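Local coordinates for protein beta-glucoside phosphorylase BglX (PDB 5VQE) that probably catalyses the phosphorolysis of beta-glucosides, as a family 3 glycosidase-related enzyme that works through a covalent glycosyl-enzyme intermediate, at residues 192-200 and 219-227; 231-242 and 279-290. All blocks are in the same frame, centred on the assembly; numbering follows the deposited sequence.

Contact 1: 192-200 and 219-227. With G2F (2-deoxy-2-fluoro-alpha-D-glucopyranose), chain B.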
loop_
_atom_site.group_PDB
_atom_site.type_symbol
_atom_site.label_atom_id
_atom_site.label_comp_id
_atom_site.label_asym_id
_atom_site.label_seq_id
_atom_site.Cartn_x
_atom_site.Cartn_y
_atom_site.Cartn_z
ATOM N N ILE A 192 3.098 -0.362 10.368
ATOM C CA ILE A 192 4.011 0.527 9.655
ATOM C C ILE A 192 4.956 -0.307 8.797
ATOM O O ILE A 192 5.522 -1.305 9.262
ATOM C CB ILE A 192 4.772 1.444 10.628
ATOM C CG1 ILE A 192 5.446 0.655 11.762
ATOM C CG2 ILE A 192 3.825 2.517 11.167
ATOM C CD1 ILE A 192 6.273 1.546 12.715
ATOM N N LYS A 193 5.108 0.096 7.533
ATOM C CA LYS A 193 5.894 -0.622 6.533
ATOM C C LYS A 193 6.476 0.407 5.573
ATOM O O LYS A 193 5.986 1.536 5.500
ATOM C CB LYS A 193 5.030 -1.662 5.795
ATOM C CG LYS A 193 3.918 -1.084 4.913
ATOM C CD LYS A 193 3.022 -2.194 4.355
ATOM C CE LYS A 193 2.091 -1.689 3.269
ATOM N NZ LYS A 193 1.082 -2.706 2.828
ATOM N N HIS A 194 7.529 0.048 4.828
ATOM C CA HIS A 194 8.211 -1.248 4.797
ATOM C C HIS A 194 9.611 -1.116 5.420
ATOM O O HIS A 194 10.481 -0.471 4.852
ATOM C CB HIS A 194 8.355 -1.740 3.353
ATOM C CG HIS A 194 7.060 -1.837 2.602
ATOM N ND1 HIS A 194 6.526 -0.778 1.896
ATOM C CD2 HIS A 194 6.205 -2.873 2.425
ATOM C CE1 HIS A 194 5.392 -1.154 1.328
ATOM N NE2 HIS A 194 5.176 -2.422 1.628
ATOM N N PHE A 195 9.820 -1.708 6.569
ATOM C CA PHE A 195 11.065 -1.507 7.298
ATOM C C PHE A 195 12.177 -2.351 6.673
ATOM O O PHE A 195 11.953 -3.517 6.334
ATOM C CB PHE A 195 10.858 -1.879 8.760
ATOM C CG PHE A 195 12.118 -1.895 9.586
ATOM C CD1 PHE A 195 12.810 -3.073 9.786
ATOM C CD2 PHE A 195 12.576 -0.738 10.207
ATOM C CE1 PHE A 195 13.959 -3.098 10.553
ATOM C CE2 PHE A 195 13.730 -0.761 10.974
ATOM C CZ PHE A 195 14.417 -1.941 11.140
ATOM N N PRO A 196 13.404 -1.813 6.539
ATOM C CA PRO A 196 13.979 -0.559 7.031
ATOM C C PRO A 196 13.772 0.673 6.155
ATOM O O PRO A 196 14.363 1.712 6.455
ATOM C CB PRO A 196 15.472 -0.897 7.116
ATOM C CG PRO A 196 15.685 -1.787 5.976
ATOM C CD PRO A 196 14.451 -2.680 5.977
ATOM N N GLY A 197 12.976 0.564 5.095
ATOM C CA GLY A 197 12.544 1.744 4.376
ATOM C C GLY A 197 12.729 1.687 2.878
ATOM O O GLY A 197 13.857 1.743 2.379
ATOM N N ASP A 198 11.628 1.601 2.138
ATOM C CA ASP A 198 11.740 1.702 0.697
ATOM C C ASP A 198 11.810 3.171 0.278
ATOM O O ASP A 198 11.520 4.091 1.055
ATOM C CB ASP A 198 10.572 1.002 0.008
ATOM C CG ASP A 198 10.987 0.345 -1.299
ATOM O OD1 ASP A 198 11.987 0.805 -1.899
ATOM O OD2 ASP A 198 10.340 -0.643 -1.710
ATOM N N GLY A 199 12.222 3.386 -0.971
ATOM C CA GLY A 199 12.226 4.702 -1.575
ATOM C C GLY A 199 13.594 5.281 -1.875
ATOM O O GLY A 199 13.661 6.334 -2.520
ATOM N N VAL A 200 14.680 4.655 -1.421
ATOM C CA VAL A 200 16.031 5.107 -1.762
ATOM C C VAL A 200 16.498 4.475 -3.066
ATOM O O VAL A 200 16.929 5.167 -3.990
ATOM C CB VAL A 200 16.999 4.788 -0.599
ATOM C CG1 VAL A 200 18.417 5.195 -0.941
ATOM C CG2 VAL A 200 16.551 5.494 0.676
ATOM N N TRP A 219 20.316 7.669 7.258
ATOM C CA TRP A 219 19.141 6.839 7.514
ATOM C C TRP A 219 18.516 7.200 8.850
ATOM O O TRP A 219 17.302 7.415 8.952
ATOM C CB TRP A 219 19.519 5.353 7.481
ATOM C CG TRP A 219 18.332 4.435 7.637
ATOM C CD1 TRP A 219 17.562 3.934 6.636
ATOM C CD2 TRP A 219 17.779 3.922 8.863
ATOM N NE1 TRP A 219 16.565 3.142 7.152
ATOM C CE2 TRP A 219 16.680 3.112 8.516
ATOM C CE3 TRP A 219 18.105 4.070 10.213
ATOM C CZ2 TRP A 219 15.898 2.458 9.471
ATOM C CZ3 TRP A 219 17.331 3.415 11.161
ATOM C CH2 TRP A 219 16.244 2.619 10.785
ATOM N N MET A 220 19.346 7.306 9.886
ATOM C CA MET A 220 18.836 7.627 11.209
ATOM C C MET A 220 18.058 8.939 11.192
ATOM O O MET A 220 17.012 9.055 11.842
ATOM C CB MET A 220 19.998 7.684 12.208
ATOM C CG MET A 220 19.588 7.520 13.654
ATOM S SD MET A 220 18.695 5.971 13.950
ATOM C CE MET A 220 19.921 4.735 13.618
ATOM N N ASP A 221 18.537 9.932 10.435
ATOM C CA ASP A 221 17.916 11.255 10.416
ATOM C C ASP A 221 16.633 11.311 9.597
ATOM O O ASP A 221 15.893 12.293 9.716
ATOM C CB ASP A 221 18.883 12.304 9.848
ATOM C CG ASP A 221 20.171 12.427 10.646
ATOM O OD1 ASP A 221 20.173 12.158 11.866
ATOM O OD2 ASP A 221 21.190 12.813 10.038
ATOM N N THR A 222 16.361 10.311 8.759
ATOM C CA THR A 222 15.167 10.320 7.923
ATOM C C THR A 222 14.266 9.135 8.273
ATOM O O THR A 222 13.285 9.298 9.011
ATOM C CB THR A 222 15.569 10.325 6.443
ATOM O OG1 THR A 222 16.376 9.179 6.140
ATOM C CG2 THR A 222 16.374 11.584 6.125
ATOM N N TYR A 223 14.581 7.940 7.771
ATOM C CA TYR A 223 13.756 6.772 8.088
ATOM C C TYR A 223 13.690 6.525 9.591
ATOM O O TYR A 223 12.611 6.279 10.144
ATOM C CB TYR A 223 14.288 5.535 7.359
ATOM C CG TYR A 223 14.017 5.593 5.882
ATOM C CD1 TYR A 223 12.825 5.112 5.353
ATOM C CD2 TYR A 223 14.933 6.169 5.011
ATOM C CE1 TYR A 223 12.569 5.184 3.991
ATOM C CE2 TYR A 223 14.677 6.241 3.653
ATOM C CZ TYR A 223 13.494 5.749 3.155
ATOM O OH TYR A 223 13.240 5.826 1.803
ATOM N N GLY A 224 14.833 6.577 10.274
ATOM C CA GLY A 224 14.830 6.336 11.707
ATOM C C GLY A 224 13.955 7.322 12.461
ATOM O O GLY A 224 13.243 6.948 13.396
ATOM N N ARG A 225 13.980 8.591 12.052
ATOM C CA ARG A 225 13.124 9.591 12.678
ATOM C C ARG A 225 11.651 9.242 12.518
ATOM O O ARG A 225 10.864 9.398 13.458
ATOM C CB ARG A 225 13.409 10.961 12.073
ATOM C CG ARG A 225 12.611 12.099 12.682
ATOM C CD ARG A 225 12.988 13.417 12.023
ATOM N NE ARG A 225 12.115 14.514 12.427
ATOM C CZ ARG A 225 12.280 15.238 13.533
ATOM N NH1 ARG A 225 13.284 14.982 14.360
ATOM N NH2 ARG A 225 11.435 16.216 13.818
ATOM N N ILE A 226 11.258 8.773 11.334
ATOM C CA ILE A 226 9.859 8.425 11.084
ATOM C C ILE A 226 9.459 7.199 11.896
ATOM O O ILE A 226 8.427 7.195 12.582
ATOM C CB ILE A 226 9.628 8.198 9.579
ATOM C CG1 ILE A 226 9.949 9.472 8.795
ATOM C CG2 ILE A 226 8.193 7.758 9.318
ATOM C CD1 ILE A 226 9.928 9.275 7.303
ATOM N N TYR A 227 10.253 6.132 11.820
ATOM C CA TYR A 227 9.925 4.938 12.592
ATOM C C TYR A 227 9.819 5.256 14.079
ATOM O O TYR A 227 8.860 4.840 14.740
ATOM C CB TYR A 227 10.949 3.834 12.313
ATOM C CG TYR A 227 10.563 3.078 11.069
ATOM C CD1 TYR A 227 11.066 3.436 9.825
ATOM C CD2 TYR A 227 9.630 2.045 11.131
ATOM C CE1 TYR A 227 10.675 2.769 8.685
ATOM C CE2 TYR A 227 9.240 1.369 9.993
ATOM C CZ TYR A 227 9.754 1.739 8.778
ATOM O OH TYR A 227 9.352 1.074 7.651
HETATM C C1 G2F B . 4.552 -7.555 0.886
HETATM C C2 G2F B . 4.329 -6.064 0.473
HETATM C C3 G2F B . 3.453 -5.388 1.570
HETATM C C4 G2F B . 2.143 -6.217 1.740
HETATM C C5 G2F B . 2.539 -7.686 2.115
HETATM C C6 G2F B . 1.256 -8.602 2.230
HETATM O O3 G2F B . 3.060 -4.132 1.084
HETATM O O4 G2F B . 1.453 -5.689 2.841
HETATM O O5 G2F B . 3.324 -8.218 1.061
HETATM O O6 G2F B . 0.504 -8.458 1.058
HETATM F F2 G2F B . 5.515 -5.420 0.403
#
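Y223 donates its hydroxyl OH to D198 O at 2.6 Å. The hydroxyl lies well above that carbonyl's plane. The phenol ring runs along the loop, with CE1 3.5 Å from G197 CA and CE2 3.6 Å from V200 CG2. With an alanine here, the D198 carbonyl would probably lose this donor and a gap would open beside G197 and V200. One turn earlier, W219 NE1 donates to P196 O at 2.7 Å, with the oxygen in the indole plane. W219 CG lies anti to the backbone N (chi1 -176°), which turns the indole toward the loop. The pairing is the strand-to-helix half of a beta-alpha unit in the TIM-barrel domain. It lays helix 216-232 over strand 191-195 and the family's KHFPG sequence, with cis peptides before H194 and P196. Y227 takes the edge of F195 on its face, a T-shaped pair with planes at 80°, and F195 CD2 stands over the ring centre. I192 CD1 packs against Y227 CD2. On the sugar side, G2F O3 is hydrogen-bonded to H194 NE2 at 2.8 Å and to K193 NZ at 3.0 Å; K193 NZ also reaches G2F O4. E146 and Y145 O also hold K193 NZ, and D150 holds H194 ND1.

Contact 2: 231-242 and 279-290. With G2F (2-deoxy-2-fluoro-alpha-D-glucopyranose), chain B.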
loop_
_atom_site.group_PDB
_atom_site.type_symbol
_atom_site.label_atom_id
_atom_site.label_comp_id
_atom_site.label_asym_id
_atom_site.label_seq_id
_atom_site.Cartn_x
_atom_site.Cartn_y
_atom_site.Cartn_z
ATOM N N ILE A 231 6.442 4.657 16.300
ATOM C CA ILE A 231 6.557 3.751 17.435
ATOM C C ILE A 231 6.058 4.435 18.700
ATOM O O ILE A 231 5.250 3.881 19.453
ATOM C CB ILE A 231 8.010 3.267 17.581
ATOM C CG1 ILE A 231 8.366 2.341 16.413
ATOM C CG2 ILE A 231 8.218 2.548 18.905
ATOM C CD1 ILE A 231 9.848 2.057 16.271
ATOM N N GLU A 232 6.522 5.661 18.945
ATOM C CA GLU A 232 6.078 6.384 20.130
ATOM C C GLU A 232 4.591 6.681 20.071
ATOM O O GLU A 232 3.925 6.721 21.114
ATOM C CB GLU A 232 6.880 7.674 20.284
ATOM C CG GLU A 232 8.377 7.439 20.443
ATOM C CD GLU A 232 8.695 6.412 21.517
ATOM O OE1 GLU A 232 8.144 6.531 22.632
ATOM O OE2 GLU A 232 9.480 5.476 21.237
ATOM N N ASP A 233 4.050 6.872 18.867
ATOM C CA ASP A 233 2.625 7.118 18.689
ATOM C C ASP A 233 1.778 5.889 18.993
ATOM O O ASP A 233 0.552 6.016 19.076
ATOM C CB ASP A 233 2.377 7.616 17.254
ATOM C CG ASP A 233 0.909 7.966 16.974
ATOM O OD1 ASP A 233 0.355 8.870 17.640
ATOM O OD2 ASP A 233 0.320 7.355 16.054
ATOM N N GLY A 234 2.387 4.717 19.170
ATOM C CA GLY A 234 1.657 3.514 19.531
ATOM C C GLY A 234 1.410 2.522 18.412
ATOM O O GLY A 234 0.529 1.666 18.552
ATOM N N ALA A 235 2.163 2.592 17.319
ATOM C CA ALA A 235 2.023 1.617 16.250
ATOM C C ALA A 235 2.034 0.200 16.811
ATOM O O ALA A 235 2.936 -0.179 17.565
ATOM C CB ALA A 235 3.149 1.802 15.239
ATOM N N GLU A 236 1.012 -0.580 16.448
ATOM C CA GLU A 236 0.831 -1.894 17.053
ATOM C C GLU A 236 1.738 -2.937 16.417
ATOM O O GLU A 236 2.295 -3.783 17.124
ATOM C CB GLU A 236 -0.621 -2.335 16.944
ATOM C CG GLU A 236 -1.593 -1.437 17.694
ATOM C CD GLU A 236 -2.101 -0.276 16.874
ATOM O OE1 GLU A 236 -1.660 -0.102 15.712
ATOM O OE2 GLU A 236 -2.954 0.471 17.401
ATOM N N THR A 237 1.895 -2.893 15.095
ATOM C CA THR A 237 2.670 -3.890 14.380
ATOM C C THR A 237 3.547 -3.183 13.357
ATOM O O THR A 237 3.309 -2.024 12.994
ATOM C CB THR A 237 1.783 -4.940 13.686
ATOM O OG1 THR A 237 1.249 -4.416 12.459
ATOM C CG2 THR A 237 0.628 -5.396 14.598
ATOM N N LEU A 238 4.574 -3.901 12.911
ATOM C CA LEU A 238 5.550 -3.405 11.956
ATOM C C LEU A 238 5.882 -4.524 10.981
ATOM O O LEU A 238 5.993 -5.690 11.376
ATOM C CB LEU A 238 6.809 -2.911 12.679
ATOM C CG LEU A 238 8.021 -2.484 11.851
ATOM C CD1 LEU A 238 8.752 -1.366 12.561
ATOM C CD2 LEU A 238 8.963 -3.659 11.613
ATOM N N MET A 239 6.034 -4.176 9.713
ATOM C CA MET A 239 6.339 -5.156 8.677
ATOM C C MET A 239 7.791 -4.997 8.248
ATOM O O MET A 239 8.183 -3.945 7.725
ATOM C CB MET A 239 5.402 -5.017 7.478
ATOM C CG MET A 239 5.638 -6.084 6.417
ATOM S SD MET A 239 4.465 -6.033 5.055
ATOM C CE MET A 239 3.012 -6.704 5.824
ATOM N N SER A 240 8.579 -6.041 8.471
ATOM C CA SER A 240 9.983 -6.072 8.079
ATOM C C SER A 240 10.101 -6.662 6.680
ATOM O O SER A 240 9.739 -7.823 6.453
ATOM C CB SER A 240 10.795 -6.882 9.091
ATOM O OG SER A 240 12.191 -6.799 8.811
ATOM N N ALA A 241 10.596 -5.869 5.743
ATOM C CA ALA A 241 10.522 -6.203 4.333
ATOM C C ALA A 241 11.881 -6.662 3.826
ATOM O O ALA A 241 12.857 -6.753 4.571
ATOM C CB ALA A 241 9.994 -5.013 3.535
ATOM N N HIS A 242 11.935 -6.954 2.531
ATOM C CA HIS A 242 13.091 -7.620 1.942
ATOM C C HIS A 242 14.068 -6.601 1.373
ATOM O O HIS A 242 14.516 -6.674 0.230
ATOM C CB HIS A 242 12.616 -8.607 0.889
ATOM C CG HIS A 242 11.426 -9.399 1.326
ATOM N ND1 HIS A 242 11.372 -10.046 2.541
ATOM C CD2 HIS A 242 10.232 -9.623 0.724
ATOM C CE1 HIS A 242 10.198 -10.643 2.666
ATOM N NE2 HIS A 242 9.488 -10.400 1.578
ATOM N N PHE A 279 15.399 1.410 19.238
ATOM C CA PHE A 279 14.109 2.098 19.221
ATOM C C PHE A 279 13.113 1.550 20.237
ATOM O O PHE A 279 12.034 2.134 20.394
ATOM C CB PHE A 279 13.460 2.013 17.836
ATOM C CG PHE A 279 14.228 2.701 16.740
ATOM C CD1 PHE A 279 15.304 3.537 17.015
ATOM C CD2 PHE A 279 13.850 2.520 15.419
ATOM C CE1 PHE A 279 15.991 4.164 15.988
ATOM C CE2 PHE A 279 14.530 3.154 14.390
ATOM C CZ PHE A 279 15.598 3.975 14.675
ATOM N N HIS A 280 13.420 0.435 20.893
ATOM C CA HIS A 280 12.541 -0.146 21.906
ATOM C C HIS A 280 11.123 -0.354 21.371
ATOM O O HIS A 280 10.134 -0.145 22.077
ATOM C CB HIS A 280 12.531 0.721 23.161
ATOM C CG HIS A 280 13.904 1.058 23.654
ATOM N ND1 HIS A 280 14.716 0.137 24.279
ATOM C CD2 HIS A 280 14.626 2.201 23.569
ATOM C CE1 HIS A 280 15.871 0.705 24.580
ATOM N NE2 HIS A 280 15.842 1.956 24.156
ATOM N N PHE A 281 11.018 -0.775 20.110
ATOM C CA PHE A 281 9.720 -1.172 19.584
ATOM C C PHE A 281 9.264 -2.427 20.308
ATOM O O PHE A 281 10.019 -3.401 20.425
ATOM C CB PHE A 281 9.781 -1.418 18.080
ATOM C CG PHE A 281 8.469 -1.879 17.492
ATOM C CD1 PHE A 281 7.331 -1.111 17.628
ATOM C CD2 PHE A 281 8.381 -3.080 16.808
ATOM C CE1 PHE A 281 6.120 -1.530 17.091
ATOM C CE2 PHE A 281 7.168 -3.507 16.272
ATOM C CZ PHE A 281 6.042 -2.725 16.419
ATOM N N ASN A 282 8.036 -2.397 20.815
ATOM C CA ASN A 282 7.528 -3.471 21.654
ATOM C C ASN A 282 6.361 -4.210 21.016
ATOM O O ASN A 282 5.853 -5.166 21.613
ATOM C CB ASN A 282 7.111 -2.909 23.023
ATOM C CG ASN A 282 6.700 -3.986 24.004
ATOM O OD1 ASN A 282 7.398 -4.983 24.179
ATOM N ND2 ASN A 282 5.552 -3.795 24.646
ATOM N N GLY A 283 5.944 -3.817 19.811
ATOM C CA GLY A 283 4.818 -4.432 19.137
ATOM C C GLY A 283 5.207 -5.651 18.320
ATOM O O GLY A 283 6.309 -6.188 18.422
ATOM N N LEU A 284 4.270 -6.080 17.479
ATOM C CA LEU A 284 4.426 -7.285 16.672
ATOM C C LEU A 284 5.198 -6.981 15.393
ATOM O O LEU A 284 4.882 -6.025 14.676
ATOM C CB LEU A 284 3.047 -7.854 16.331
ATOM C CG LEU A 284 2.904 -9.286 15.788
ATOM C CD1 LEU A 284 1.448 -9.657 15.706
ATOM C CD2 LEU A 284 3.484 -9.451 14.393
ATOM N N ILE A 285 6.187 -7.815 15.084
ATOM C CA ILE A 285 6.944 -7.719 13.838
ATOM C C ILE A 285 6.514 -8.866 12.932
ATOM O O ILE A 285 6.598 -10.038 13.320
ATOM C CB ILE A 285 8.461 -7.768 14.082
ATOM C CG1 ILE A 285 8.928 -6.582 14.920
ATOM C CG2 ILE A 285 9.209 -7.786 12.754
ATOM C CD1 ILE A 285 10.373 -6.679 15.366
ATOM N N CYS A 286 6.067 -8.543 11.726
ATOM C CA CYS A 286 5.783 -9.558 10.720
ATOM C C CYS A 286 6.654 -9.305 9.500
ATOM O O CYS A 286 7.102 -8.180 9.258
ATOM C CB CYS A 286 4.302 -9.584 10.326
ATOM S SG CYS A 286 3.696 -8.099 9.491
ATOM N N THR A 287 6.920 -10.366 8.748
ATOM C CA THR A 287 7.662 -10.200 7.512
ATOM C C THR A 287 6.728 -9.728 6.405
ATOM O O THR A 287 5.504 -9.861 6.483
ATOM C CB THR A 287 8.354 -11.498 7.082
ATOM O OG1 THR A 287 7.390 -12.452 6.625
ATOM C CG2 THR A 287 9.141 -12.123 8.235
ATOM N N ASP A 288 7.324 -9.129 5.383
ATOM C CA ASP A 288 6.629 -9.008 4.119
ATOM C C ASP A 288 6.515 -10.395 3.496
ATOM O O ASP A 288 7.197 -11.339 3.910
ATOM C CB ASP A 288 7.368 -8.042 3.197
ATOM C CG ASP A 288 6.551 -7.651 1.986
ATOM O OD1 ASP A 288 5.289 -7.651 2.075
ATOM O OD2 ASP A 288 7.201 -7.347 0.974
ATOM N N ALA A 289 5.628 -10.515 2.509
ATOM C CA ALA A 289 5.303 -11.809 1.906
ATOM C C ALA A 289 6.559 -12.594 1.536
ATOM O O ALA A 289 7.429 -12.094 0.812
ATOM C CB ALA A 289 4.432 -11.587 0.664
ATOM N N THR A 290 6.640 -13.840 2.016
ATOM C CA THR A 290 7.877 -14.616 1.936
ATOM C C THR A 290 8.092 -15.300 0.592
ATOM O O THR A 290 9.150 -15.905 0.397
ATOM C CB THR A 290 7.927 -15.689 3.025
ATOM O OG1 THR A 290 7.007 -16.740 2.705
ATOM C CG2 THR A 290 7.599 -15.106 4.408
HETATM C C1 G2F B . 4.552 -7.555 0.886
HETATM C C2 G2F B . 4.329 -6.064 0.473
HETATM C C3 G2F B . 3.453 -5.388 1.570
HETATM C C4 G2F B . 2.143 -6.217 1.740
HETATM C C5 G2F B . 2.539 -7.686 2.115
HETATM C C6 G2F B . 1.256 -8.602 2.230
HETATM O O3 G2F B . 3.060 -4.132 1.084
HETATM O O4 G2F B . 1.453 -5.689 2.841
HETATM O O5 G2F B . 3.324 -8.218 1.061
HETATM O O6 G2F B . 0.504 -8.458 1.058
HETATM F F2 G2F B . 5.515 -5.420 0.403
HETATM O O HOH W 1 11.489 4.760 19.376
HETATM O O HOH W 2 10.111 3.091 22.133
#
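L238 and S240 exchange backbone hydrogen bonds with L284, C286 and D288; in register, L238 lies beside I285 and S240 beside T287. Segments 237-240 and 284-287 run parallel, with a crossing angle of -29°. Five backbone hydrogen bonds run from L284 N to E236 O at one end to D288 N and S240 O at the other. The shortest joins S240 N to C286 O at 2.7 Å. At the far end, the H242 ring donates NE2 to A289 O at 2.8 Å, from above the carbonyl plane. H242 ND1 is bonded to S265. A water bridges E232 OE2 and F279 O.

Apolar packing centres on F281. Its CG lies anti to the backbone N (chi1 178°), and the ring reaches between I231 and L238. F281 CD1 meets I231 CG1 at 3.8 Å, and F281 CE2 meets L238 CB at 3.7 Å. G283 N lies over the centre of one ring face. On the sheet face of M239 and C286, the methionine CE lies 4.0 Å from C286 SG.

The sugar is held covalently. D288 OD1 is bonded to G2F C1 at 1.4 Å, and M239 SD lies 3.5 Å from that oxygen. M239 CE is 3.5 Å from G2F O4. These strands are neighbours in the TIM barrel, and their C-terminal ends carry the residues to the pocket. The ester marks D288 as the nucleophile, consistent with the double-displacement mechanism of family 3. The 2-fluoro group probably slows its turnover, which would explain why the glycosyl-enzyme was trapped.

Overall arrangement
From the N terminus, strand 191-195 comes first and leads into the loop after it. Helix 216-232 then folds back on both, so contact 1 closes a loop of 18 residues. The chain leaves the helix and enters strand 237-244. It passes through helix 268-278 before strand 284-287 returns to close contact 2 over 36 residues. The contacts follow in series, neither nested nor crossed. Helix 216-232 serves both. Strand 237-244 lies between strands 191-195 and 284-287 in one parallel sheet, with probable hydrogen bonds from M239 N to I192 O and A241 N to F195 O. M220 SD packs on F279 CZ. Together they build adjacent staves of the barrel, and both reach the sugar.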